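Local atomic coordinates of Pre-mRNA-splicing factor 38 (Chaetomium thermophilum, PDB entry 5F5T), a protein that is probably required for pre-mRNA splicing as a spliceosomal protein of the PRP38 family and binds the splicing factor MFAP1. Residues 45-49 and 82-86. Residue numbers count along the deposited sequence, not the author numbering.
Sequences RIVES and TQKPS
The ring of P85 overlaps the C-terminal part of helix 40-48, wedging its CG against R45 O (3.6 Å), I46 CA (3.7 Å) and S49 CB (3.8 Å). P85 belongs to strand 84-85, the second strand of a two-stranded antiparallel β-hairpin with 78-79, so the contact joins hairpin to helix end within the largely helical PRP38 fold. The nearest CA atoms across the two segments are those of I46 and P85, 5.9 Å apart. Residues 45-47 are helical; S49 turns extended (phi/psi -66/150) as N-cap of helix 50-55, and S86 likewise caps helix 87-98. I46, with chi1 m and chi2 t, brings CG1 to 3.8 Å from P85 CB and also packs on L89, C90 and F93 of helix 87-98. At the more exposed end, Q83 has left-handed backbone angles (58/49), and R45, m at chi1 to chi3, reaches the carbonyls of the hairpin turn with the edge of its guanidinium. R45 NE donates to Q83 O at 3.2 Å, while NH2 makes a very short bond to T82 O (2.5 Å) and a weak one to Q83 O (3.4 Å). Within its own segment, R45 NH1 forms a salt bridge with E48 OE1 at 3.5 Å.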
loop_
_atom_site.group_PDB
_atom_site.type_symbol
_atom_site.label_atom_id
_atom_site.label_comp_id
_atom_site.label_asym_id
_atom_site.label_seq_id
_atom_site.Cartn_x
_atom_site.Cartn_y
_atom_site.Cartn_z
ATOM N N ARG A 45 13.326 -17.804 1.490
ATOM C CA ARG A 45 12.356 -18.439 0.600
ATOM C C ARG A 45 12.515 -17.945 -0.833
ATOM O O ARG A 45 12.400 -18.721 -1.784
ATOM C CB ARG A 45 10.923 -18.176 1.076
ATOM C CG ARG A 45 10.623 -18.644 2.491
ATOM C CD ARG A 45 10.976 -20.104 2.683
ATOM N NE ARG A 45 10.268 -20.956 1.733
ATOM C CZ ARG A 45 10.768 -22.068 1.205
ATOM N NH1 ARG A 45 11.987 -22.472 1.533
ATOM N NH2 ARG A 45 10.045 -22.777 0.347
ATOM N N ILE A 46 12.794 -16.652 -0.979
ATOM C CA ILE A 46 12.997 -16.056 -2.295
ATOM C C ILE A 46 14.279 -16.502 -2.985
ATOM O O ILE A 46 14.237 -16.986 -4.112
ATOM C CB ILE A 46 13.008 -14.519 -2.214
ATOM C CG1 ILE A 46 11.626 -14.001 -1.835
ATOM C CG2 ILE A 46 13.414 -13.910 -3.543
ATOM C CD1 ILE A 46 11.580 -12.517 -1.730
ATOM N N VAL A 47 15.417 -16.358 -2.310
ATOM C CA VAL A 47 16.699 -16.611 -2.967
ATOM C C VAL A 47 16.870 -18.089 -3.308
ATOM O O VAL A 47 17.589 -18.442 -4.244
ATOM C CB VAL A 47 17.892 -16.137 -2.106
ATOM C CG1 VAL A 47 17.828 -14.627 -1.906
ATOM C CG2 VAL A 47 17.928 -16.859 -0.766
ATOM N N GLU A 48 16.225 -18.949 -2.527
ATOM C CA GLU A 48 16.196 -20.382 -2.798
ATOM C C GLU A 48 15.233 -20.749 -3.934
ATOM O O GLU A 48 15.344 -21.820 -4.527
ATOM C CB GLU A 48 15.847 -21.140 -1.516
ATOM C CG GLU A 48 16.980 -21.124 -0.493
ATOM C CD GLU A 48 16.517 -21.426 0.918
ATOM O OE1 GLU A 48 15.290 -21.454 1.154
ATOM O OE2 GLU A 48 17.383 -21.633 1.795
ATOM N N SER A 49 14.279 -19.865 -4.215
ATOM C CA SER A 49 13.205 -20.157 -5.166
ATOM C C SER A 49 13.719 -20.317 -6.591
ATOM O O SER A 49 14.719 -19.712 -6.982
ATOM C CB SER A 49 12.135 -19.063 -5.146
ATOM O OG SER A 49 12.590 -17.898 -5.813
ATOM N N THR A 82 4.561 -25.292 0.614
ATOM C CA THR A 82 5.940 -25.170 0.152
ATOM C C THR A 82 6.509 -23.777 0.398
ATOM O O THR A 82 7.709 -23.561 0.239
ATOM C CB THR A 82 6.065 -25.494 -1.343
ATOM O OG1 THR A 82 5.180 -24.656 -2.099
ATOM C CG2 THR A 82 5.735 -26.957 -1.592
ATOM N N GLN A 83 5.638 -22.841 0.771
ATOM C CA GLN A 83 6.035 -21.461 1.033
ATOM C C GLN A 83 6.695 -20.815 -0.180
ATOM O O GLN A 83 7.775 -20.235 -0.072
ATOM C CB GLN A 83 6.983 -21.393 2.234
ATOM C CG GLN A 83 6.348 -21.746 3.565
ATOM C CD GLN A 83 5.309 -20.733 4.000
ATOM O OE1 GLN A 83 4.179 -20.728 3.510
ATOM N NE2 GLN A 83 5.692 -19.857 4.923
ATOM N N LYS A 84 6.059 -20.936 -1.339
ATOM C CA LYS A 84 6.607 -20.345 -2.553
ATOM C C LYS A 84 6.321 -18.852 -2.619
ATOM O O LYS A 84 5.172 -18.430 -2.483
ATOM C CB LYS A 84 6.062 -21.032 -3.801
ATOM C CG LYS A 84 6.633 -20.447 -5.079
ATOM C CD LYS A 84 6.601 -21.436 -6.228
ATOM C CE LYS A 84 5.189 -21.731 -6.666
ATOM N NZ LYS A 84 5.174 -22.443 -7.974
ATOM N N PRO A 85 7.371 -18.046 -2.819
ATOM C CA PRO A 85 7.191 -16.604 -2.993
ATOM C C PRO A 85 6.751 -16.303 -4.414
ATOM O O PRO A 85 7.253 -16.925 -5.350
ATOM C CB PRO A 85 8.582 -16.040 -2.716
ATOM C CG PRO A 85 9.505 -17.136 -3.123
ATOM C CD PRO A 85 8.793 -18.431 -2.831
ATOM N N SER A 86 5.826 -15.365 -4.575
ATOM C CA SER A 86 5.331 -15.030 -5.902
ATOM C C SER A 86 6.432 -14.360 -6.702
ATOM O O SER A 86 7.337 -13.754 -6.123
ATOM C CB SER A 86 4.119 -14.108 -5.814
ATOM O OG SER A 86 4.495 -12.841 -5.300
#